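Side-chain contacts in free methionine-R-sulfoxide reductase (Saccharomyces cerevisiae, PDB 1F5M), which catalyses the thioredoxin-linked reduction of free L-methionine (R)-S-oxide to methionine and helps protect yeast against oxidative stress: residues V135-N140 against G146-D151; C44-A49 against F69-A74; Q86-C91 against D126-S131. All blocks are in the same frame, centred on the assembly; numbering follows the deposited sequence.

Interaction 1 (V135-N140 against G146-D151)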
loop_
_atom_site.group_PDB
_atom_site.type_symbol
_atom_site.label_atom_id
_atom_site.label_comp_id
_atom_site.label_asym_id
_atom_site.label_seq_id
_atom_site.Cartn_x
_atom_site.Cartn_y
_atom_site.Cartn_z
ATOM N N VAL B 135 -15.429 1.914 -7.040
ATOM C CA VAL B 135 -15.643 3.143 -7.781
ATOM C C VAL B 135 -14.616 3.281 -8.911
ATOM O O VAL B 135 -13.366 3.312 -8.679
ATOM C CB VAL B 135 -15.549 4.354 -6.823
ATOM C CG1 VAL B 135 -15.733 5.678 -7.565
ATOM C CG2 VAL B 135 -16.556 4.210 -5.706
ATOM N N PRO B 136 -15.097 3.365 -10.158
ATOM C CA PRO B 136 -14.134 3.500 -11.272
ATOM C C PRO B 136 -13.538 4.909 -11.446
ATOM O O PRO B 136 -14.213 5.922 -11.258
ATOM C CB PRO B 136 -14.951 3.062 -12.478
ATOM C CG PRO B 136 -16.284 3.599 -12.161
ATOM C CD PRO B 136 -16.484 3.332 -10.658
ATOM N N ILE B 137 -12.236 4.963 -11.766
ATOM C CA ILE B 137 -11.536 6.217 -11.965
ATOM C C ILE B 137 -11.585 6.449 -13.466
ATOM O O ILE B 137 -11.136 5.604 -14.232
ATOM C CB ILE B 137 -10.080 6.085 -11.457
ATOM C CG1 ILE B 137 -10.104 5.841 -9.931
ATOM C CG2 ILE B 137 -9.291 7.319 -11.772
ATOM C CD1 ILE B 137 -8.810 5.221 -9.421
ATOM N N ILE B 138 -12.121 7.596 -13.882
ATOM C CA ILE B 138 -12.299 7.877 -15.317
ATOM C C ILE B 138 -11.384 8.942 -15.891
ATOM O O ILE B 138 -11.150 9.960 -15.252
ATOM C CB ILE B 138 -13.779 8.299 -15.591
ATOM C CG1 ILE B 138 -14.732 7.252 -14.992
ATOM C CG2 ILE B 138 -13.994 8.517 -17.090
ATOM C CD1 ILE B 138 -14.600 5.883 -15.624
ATOM N N SER B 139 -10.871 8.710 -17.099
ATOM C CA SER B 139 -9.972 9.685 -17.735
ATOM C C SER B 139 -10.752 10.843 -18.368
ATOM O O SER B 139 -11.984 10.786 -18.509
ATOM C CB SER B 139 -9.165 9.019 -18.850
ATOM O OG SER B 139 -10.062 8.518 -19.824
ATOM N N ASN B 140 -10.033 11.889 -18.756
ATOM C CA ASN B 140 -10.680 13.029 -19.420
ATOM C C ASN B 140 -11.357 12.454 -20.639
ATOM O O ASN B 140 -12.482 12.814 -21.009
ATOM C CB ASN B 140 -9.648 14.043 -19.881
ATOM C CG ASN B 140 -8.984 14.727 -18.738
ATOM O OD1 ASN B 140 -9.561 14.828 -17.659
ATOM N ND2 ASN B 140 -7.767 15.217 -18.952
ATOM N N GLY B 146 -8.632 2.954 -13.735
ATOM C CA GLY B 146 -8.507 1.972 -12.670
ATOM C C GLY B 146 -9.722 2.061 -11.760
ATOM O O GLY B 146 -10.709 2.738 -12.076
ATOM N N VAL B 147 -9.677 1.381 -10.619
ATOM C CA VAL B 147 -10.800 1.442 -9.697
ATOM C C VAL B 147 -10.321 1.625 -8.277
ATOM O O VAL B 147 -9.155 1.336 -7.947
ATOM C CB VAL B 147 -11.650 0.148 -9.693
ATOM C CG1 VAL B 147 -12.197 -0.160 -11.090
ATOM C CG2 VAL B 147 -10.805 -1.013 -9.188
ATOM N N ILE B 148 -11.214 2.164 -7.456
ATOM C CA ILE B 148 -10.987 2.334 -6.035
ATOM C C ILE B 148 -11.828 1.202 -5.464
ATOM O O ILE B 148 -13.025 1.091 -5.773
ATOM C CB ILE B 148 -11.533 3.663 -5.519
ATOM C CG1 ILE B 148 -10.953 4.834 -6.323
ATOM C CG2 ILE B 148 -11.196 3.801 -4.062
ATOM C CD1 ILE B 148 -11.408 6.205 -5.810
ATOM N N ASP B 149 -11.202 0.374 -4.632
ATOM C CA ASP B 149 -11.848 -0.813 -4.077
ATOM C C ASP B 149 -11.764 -0.897 -2.543
ATOM O O ASP B 149 -10.644 -0.849 -1.925
ATOM C CB ASP B 149 -11.163 -2.051 -4.727
ATOM C CG ASP B 149 -11.853 -3.396 -4.423
ATOM O OD1 ASP B 149 -12.994 -3.437 -3.915
ATOM O OD2 ASP B 149 -11.249 -4.451 -4.749
ATOM N N ILE B 150 -12.915 -0.976 -1.906
ATOM C CA ILE B 150 -12.936 -1.141 -0.436
ATOM C C ILE B 150 -13.703 -2.386 -0.032
ATOM O O ILE B 150 -14.870 -2.569 -0.482
ATOM C CB ILE B 150 -13.595 0.066 0.243
ATOM C CG1 ILE B 150 -13.006 1.361 -0.317
ATOM C CG2 ILE B 150 -13.406 -0.000 1.744
ATOM C CD1 ILE B 150 -13.537 2.653 0.400
ATOM N N ASP B 151 -13.117 -3.237 0.827
ATOM C CA ASP B 151 -13.818 -4.472 1.273
ATOM C C ASP B 151 -14.221 -4.271 2.743
ATOM O O ASP B 151 -13.491 -3.619 3.501
ATOM C CB ASP B 151 -12.932 -5.731 1.271
ATOM C CG ASP B 151 -12.609 -6.244 -0.103
ATOM O OD1 ASP B 151 -12.876 -5.550 -1.086
ATOM O OD2 ASP B 151 -12.035 -7.357 -0.202
#

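Interaction 2 (C44-A49 against F69-A74)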
loop_
_atom_site.group_PDB
_atom_site.type_symbol
_atom_site.label_atom_id
_atom_site.label_comp_id
_atom_site.label_asym_id
_atom_site.label_seq_id
_atom_site.Cartn_x
_atom_site.Cartn_y
_atom_site.Cartn_z
ATOM N N CYS B 44 2.855 6.925 -5.961
ATOM C CA CYS B 44 2.979 7.679 -4.729
ATOM C C CYS B 44 1.620 8.197 -4.261
ATOM O O CYS B 44 1.267 8.105 -3.068
ATOM C CB CYS B 44 3.936 8.851 -4.965
ATOM S SG CYS B 44 3.809 10.244 -3.849
ATOM N N ASN B 45 0.894 8.774 -5.204
ATOM C CA ASN B 45 -0.400 9.354 -4.915
ATOM C C ASN B 45 -1.438 8.306 -4.514
ATOM O O ASN B 45 -2.189 8.539 -3.572
ATOM C CB ASN B 45 -0.883 10.181 -6.104
ATOM C CG ASN B 45 -0.050 11.454 -6.312
ATOM O OD1 ASN B 45 0.564 11.959 -5.382
ATOM N ND2 ASN B 45 -0.033 11.970 -7.545
ATOM N N LEU B 46 -1.489 7.154 -5.192
ATOM C CA LEU B 46 -2.468 6.150 -4.762
ATOM C C LEU B 46 -2.038 5.458 -3.504
ATOM O O LEU B 46 -2.875 4.978 -2.768
ATOM C CB LEU B 46 -2.740 5.080 -5.837
ATOM C CG LEU B 46 -3.399 5.569 -7.110
ATOM C CD1 LEU B 46 -3.970 4.398 -7.908
ATOM C CD2 LEU B 46 -4.471 6.572 -6.743
ATOM N N SER B 47 -0.731 5.388 -3.215
ATOM C CA SER B 47 -0.337 4.739 -1.983
ATOM C C SER B 47 -0.804 5.550 -0.790
ATOM O O SER B 47 -1.285 4.980 0.159
ATOM C CB SER B 47 1.185 4.572 -1.928
ATOM O OG SER B 47 1.575 3.627 -2.911
ATOM N N ASN B 48 -0.605 6.870 -0.798
ATOM C CA ASN B 48 -1.071 7.685 0.325
ATOM C C ASN B 48 -2.600 7.693 0.320
ATOM O O ASN B 48 -3.240 7.643 1.375
ATOM C CB ASN B 48 -0.540 9.108 0.234
ATOM C CG ASN B 48 0.827 9.236 0.916
ATOM O OD1 ASN B 48 1.122 8.474 1.813
ATOM N ND2 ASN B 48 1.623 10.187 0.511
ATOM N N ALA B 49 -3.172 7.714 -0.860
ATOM C CA ALA B 49 -4.641 7.642 -0.912
ATOM C C ALA B 49 -5.169 6.390 -0.189
ATOM O O ALA B 49 -6.124 6.476 0.605
ATOM C CB ALA B 49 -5.091 7.626 -2.330
ATOM N N PHE B 69 -6.425 0.062 -4.594
ATOM C CA PHE B 69 -6.634 0.293 -6.024
ATOM C C PHE B 69 -6.171 -0.795 -7.001
ATOM O O PHE B 69 -5.261 -1.592 -6.686
ATOM C CB PHE B 69 -5.894 1.558 -6.494
ATOM C CG PHE B 69 -6.216 2.809 -5.705
ATOM C CD1 PHE B 69 -5.629 3.035 -4.443
ATOM C CD2 PHE B 69 -7.181 3.706 -6.184
ATOM C CE1 PHE B 69 -6.019 4.137 -3.661
ATOM C CE2 PHE B 69 -7.575 4.820 -5.392
ATOM C CZ PHE B 69 -6.996 5.022 -4.139
ATOM N N TYR B 70 -6.789 -0.765 -8.201
ATOM C CA TYR B 70 -6.401 -1.608 -9.345
ATOM C C TYR B 70 -6.268 -0.577 -10.458
ATOM O O TYR B 70 -6.958 0.424 -10.433
ATOM C CB TYR B 70 -7.460 -2.635 -9.721
ATOM C CG TYR B 70 -7.396 -3.863 -8.839
ATOM C CD1 TYR B 70 -7.992 -3.870 -7.571
ATOM C CD2 TYR B 70 -6.684 -4.994 -9.241
ATOM C CE1 TYR B 70 -7.876 -4.957 -6.741
ATOM C CE2 TYR B 70 -6.564 -6.109 -8.394
ATOM C CZ TYR B 70 -7.156 -6.083 -7.154
ATOM O OH TYR B 70 -7.041 -7.181 -6.288
ATOM N N VAL B 71 -5.407 -0.797 -11.439
ATOM C CA VAL B 71 -5.244 0.207 -12.470
ATOM C C VAL B 71 -5.229 -0.557 -13.768
ATOM O O VAL B 71 -4.799 -1.704 -13.822
ATOM C CB VAL B 71 -3.907 0.992 -12.307
ATOM C CG1 VAL B 71 -3.859 1.698 -10.916
ATOM C CG2 VAL B 71 -2.737 0.024 -12.464
ATOM N N THR B 72 -5.713 0.082 -14.813
ATOM C CA THR B 72 -5.804 -0.579 -16.101
ATOM C C THR B 72 -4.401 -0.823 -16.619
ATOM O O THR B 72 -3.565 0.080 -16.632
ATOM C CB THR B 72 -6.645 0.278 -17.082
ATOM O OG1 THR B 72 -7.930 0.517 -16.493
ATOM C CG2 THR B 72 -6.849 -0.442 -18.431
ATOM N N GLN B 73 -4.133 -2.072 -16.974
ATOM C CA GLN B 73 -2.831 -2.428 -17.506
ATOM C C GLN B 73 -2.605 -1.600 -18.771
ATOM O O GLN B 73 -3.488 -1.527 -19.639
ATOM C CB GLN B 73 -2.785 -3.915 -17.854
ATOM C CG GLN B 73 -1.457 -4.325 -18.475
ATOM C CD GLN B 73 -1.443 -5.776 -18.926
ATOM O OE1 GLN B 73 -2.481 -6.338 -19.313
ATOM N NE2 GLN B 73 -0.259 -6.391 -18.904
ATOM N N ALA B 74 -1.438 -0.966 -18.871
ATOM C CA ALA B 74 -1.118 -0.162 -20.053
ATOM C C ALA B 74 -1.157 -1.074 -21.281
ATOM O O ALA B 74 -1.803 -0.772 -22.286
ATOM C CB ALA B 74 0.264 0.456 -19.912
#

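Interaction 3 (Q86-C91 against D126-S131)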
loop_
_atom_site.group_PDB
_atom_site.type_symbol
_atom_site.label_atom_id
_atom_site.label_comp_id
_atom_site.label_asym_id
_atom_site.label_seq_id
_atom_site.Cartn_x
_atom_site.Cartn_y
_atom_site.Cartn_z
ATOM N N GLN B 86 -4.209 -0.960 1.413
ATOM C CA GLN B 86 -4.031 -1.237 2.849
ATOM C C GLN B 86 -4.880 -2.489 3.085
ATOM O O GLN B 86 -6.046 -2.588 2.645
ATOM C CB GLN B 86 -4.547 -0.108 3.769
ATOM C CG GLN B 86 -3.972 1.249 3.517
ATOM C CD GLN B 86 -2.480 1.320 3.842
ATOM O OE1 GLN B 86 -1.710 1.884 3.062
ATOM N NE2 GLN B 86 -2.075 0.781 4.981
ATOM N N GLY B 87 -4.331 -3.458 3.791
ATOM C CA GLY B 87 -5.097 -4.682 4.050
ATOM C C GLY B 87 -4.304 -5.961 3.793
ATOM O O GLY B 87 -3.073 -5.933 3.765
ATOM N N LYS B 88 -4.990 -7.091 3.611
ATOM C CA LYS B 88 -4.289 -8.338 3.377
ATOM C C LYS B 88 -4.014 -8.552 1.905
ATOM O O LYS B 88 -4.650 -7.928 1.083
ATOM C CB LYS B 88 -5.096 -9.500 3.937
ATOM C CG LYS B 88 -5.296 -9.375 5.422
ATOM C CD LYS B 88 -6.191 -10.487 5.892
ATOM C CE LYS B 88 -6.231 -10.518 7.429
ATOM N NZ LYS B 88 -7.200 -11.554 7.865
ATOM N N VAL B 89 -3.023 -9.408 1.604
ATOM C CA VAL B 89 -2.619 -9.780 0.236
ATOM C C VAL B 89 -3.878 -10.031 -0.654
ATOM O O VAL B 89 -4.872 -10.608 -0.215
ATOM C CB VAL B 89 -1.670 -11.019 0.337
ATOM C CG1 VAL B 89 -1.498 -11.712 -0.997
ATOM C CG2 VAL B 89 -0.270 -10.520 0.852
ATOM N N ALA B 90 -3.805 -9.589 -1.911
ATOM C CA ALA B 90 -4.923 -9.637 -2.832
ATOM C C ALA B 90 -4.579 -10.138 -4.232
ATOM O O ALA B 90 -3.397 -10.252 -4.591
ATOM C CB ALA B 90 -5.510 -8.236 -2.943
ATOM N N CYS B 91 -5.640 -10.386 -5.006
ATOM C CA CYS B 91 -5.548 -10.877 -6.376
ATOM C C CYS B 91 -4.744 -9.874 -7.224
ATOM O O CYS B 91 -4.911 -8.656 -7.099
ATOM C CB CYS B 91 -6.964 -11.064 -6.947
ATOM S SG CYS B 91 -8.242 -11.766 -5.833
ATOM N N ASP B 126 -10.081 -11.973 -0.331
ATOM C CA ASP B 126 -10.157 -12.268 1.108
ATOM C C ASP B 126 -11.459 -13.039 1.297
ATOM O O ASP B 126 -12.557 -12.524 1.005
ATOM C CB ASP B 126 -10.176 -10.970 1.942
ATOM C CG ASP B 126 -10.050 -11.240 3.474
ATOM O OD1 ASP B 126 -10.563 -12.282 3.970
ATOM O OD2 ASP B 126 -9.446 -10.397 4.196
ATOM N N GLY B 127 -11.349 -14.279 1.762
ATOM C CA GLY B 127 -12.547 -15.066 1.972
ATOM C C GLY B 127 -13.473 -14.472 3.016
ATOM O O GLY B 127 -14.633 -14.892 3.088
ATOM N N GLU B 128 -13.007 -13.506 3.822
ATOM C CA GLU B 128 -13.912 -12.940 4.848
ATOM C C GLU B 128 -14.658 -11.705 4.422
ATOM O O GLU B 128 -15.437 -11.154 5.202
ATOM C CB GLU B 128 -13.155 -12.586 6.115
ATOM C CG GLU B 128 -13.027 -13.745 7.042
ATOM C CD GLU B 128 -11.587 -13.937 7.417
ATOM O OE1 GLU B 128 -11.158 -13.475 8.510
ATOM O OE2 GLU B 128 -10.877 -14.541 6.567
ATOM N N THR B 129 -14.417 -11.246 3.193
ATOM C CA THR B 129 -15.077 -10.064 2.754
ATOM C C THR B 129 -16.573 -10.383 2.615
ATOM O O THR B 129 -16.928 -11.409 2.038
ATOM C CB THR B 129 -14.480 -9.588 1.386
ATOM O OG1 THR B 129 -13.121 -9.147 1.575
ATOM C CG2 THR B 129 -15.303 -8.414 0.829
ATOM N N LYS B 130 -17.440 -9.525 3.154
ATOM C CA LYS B 130 -18.889 -9.733 3.024
ATOM C C LYS B 130 -19.560 -8.658 2.201
ATOM O O LYS B 130 -20.593 -8.911 1.598
ATOM C CB LYS B 130 -19.568 -9.801 4.406
ATOM C CG LYS B 130 -19.547 -11.200 4.999
ATOM C CD LYS B 130 -20.024 -11.180 6.460
ATOM C CE LYS B 130 -19.920 -12.646 6.961
ATOM N NZ LYS B 130 -20.324 -12.761 8.363
ATOM N N SER B 131 -19.044 -7.435 2.236
ATOM C CA SER B 131 -19.634 -6.381 1.423
ATOM C C SER B 131 -18.511 -5.625 0.814
ATOM O O SER B 131 -17.384 -5.716 1.303
ATOM C CB SER B 131 -20.594 -5.457 2.208
ATOM O OG SER B 131 -20.010 -4.815 3.307
HETATM O O HOH W 1 -9.702 -10.375 6.825
HETATM O O HOH W 2 -8.017 -8.053 3.144
HETATM O O HOH W 3 -8.776 -13.750 5.716
#

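Interaction 1 (V135-N140 against G146-D151)
Val-135 and Ile-148 form an antiparallel hydrogen-bonded pair: Val-135 N gives to Ile-148 O at 2.8 Å, and Ile-148 N gives to Val-135 O at 2.7 Å. Two residues on, Ile-137 N meets Gly-146 O at 2.7 Å in an almost straight bond (174°). Pro-136, which has no N-H to give, sits opposite Val-147 in the non-hydrogen-bonded pair between them. A CA-H...O contact adds to the set, with Val-147 CA 3.3 Å from Val-135 O. Gly-146 N is buried and has no partner in the model.

Apolar contacts follow the alternation of the strands. Ile-137 and Ile-148 lie on one face and cross at about a right angle, with Ile-137 CD1 3.8 Å from Ile-148 CG1. In Ile-137, CG1 stands beside the backbone N (chi1 -64°). From it CD1 extends (chi2 160°) across the backbone of Gly-146 and Val-147 to Ile-148; Gly-146 has no side chain in its way. Val-135 is on this face too, its CB 4.3 Å from Ile-148 CB. Leu-166 of helix 160-176 packs on Val-135, and Ile-53 of helix 42-59 packs on Ile-148. On the other face the touch is lighter: Val-147 CG1 approaches Pro-136 CA at 4.1 Å. The two segments belong to an antiparallel beta hairpin, strands 131-138 and 144-152, in the central sheet of the GAF fold.

Interaction 2 (C44-A49 against F69-A74)
Phe-69 and Leu-46 carry most of this contact. Leu-46 points from its helix at the strand and lays its branches over one face of the Phe-69 ring. Leu-46 CD2 sits above the ring centre in a CH-pi contact, 3.9 Å from the Phe-69 centroid and 12° off the normal. Leu-46 CD1 takes the root of the ring, 3.5 Å from Phe-69 CG, and also reaches Val-71 CG1 at 4.0 Å. CB of Leu-46 lies over the same face, nearer the CD1 side of the ring. CB of Phe-69 points toward the helix, and with CG beside the backbone N (chi1 -54°) the ring turns a face to Leu-46.

Ala-49, one turn further along the helix, adds its methyl. Ala-49 CB comes to 3.7 Å from Phe-69 CZ. Leu-46 O lies 3.4 Å from Phe-69 CE1, next to CZ, the atom Ala-49 CB touches.

Ile-148 of strand 144-152 also touches Phe-69, and Tyr-32 of helix 21-36 packs on Ala-49. Asn-48 OD1 accepts a hydrogen bond from Ala-90 N of the second subunit. Helix 42-59 thus packs through apolar side chains on strand 64-72, the helix-on-sheet core of a GAF domain.

Interaction 3 (Q86-C91 against D126-S131)
The carboxylate of Asp-126 is the flat group here, and the extended chain of Lys-88 passes obliquely by its OD2 end, on one side of the plane. Lys-88 CD comes to 3.7 Å from Asp-126 OD2. Two waters meet OD2, and a third meets OD1 from off the plane on the lysine's side. Asp-126 OD1 is also met from the other side: Glu-128 N gives to it at 2.7 Å, on the anti side and 33° out of the plane. Asp-126 carries its CG away from its backbone N (chi1 -172°), which swings the carboxylate toward Lys-88.

The bond from Glu-128 N makes an Asx turn. It lies within a type I beta turn, in which Thr-129 N also gives to Asp-126 O. Both segments are mostly loop, and they are tied nearby by the disulfide between Cys-91 and Cys-125. Such a disulfide is consistent with the redox chemistry of a thioredoxin-linked reductase.

No direct salt bridge forms: Lys-88 NZ stays 4.5 Å from Asp-126 OD2 and 4.4 Å from Glu-128 OE1. Waters bridge the charges instead. One accepts from Lys-88 NZ at 3.0 Å and donates to Asp-126 OD2 at 2.6 Å. A second accepts from Lys-88 N and lies within hydrogen-bonding distance of OD2. The third donates to OD1, while its bond from Lys-88 NZ is weak. Asn-65 ND2 also binds Asp-126 OD2.

Overall arrangement
All three contacts lie in one GAF domain and follow one another along the chain in the order interaction 2, interaction 3, interaction 1. Each closes before the next opens. Interactions 1 and 2 have centres about 9 Å apart and share the antiparallel sheet, where strands 64-72 and 144-152 are neighbours. Interaction 3 lies mostly in loops, its centre about 17 Å from each of the others. Side chains of the sheet connect to it, among them Tyr-70, whose OH bonds to Cys-91 O, and Asp-151, whose OD2 bonds to Thr-129 OG1. These bonds tie both loops to the sheet, the one with Cys-91 through Tyr-70. Interactions 2 and 3 also touch the second subunit.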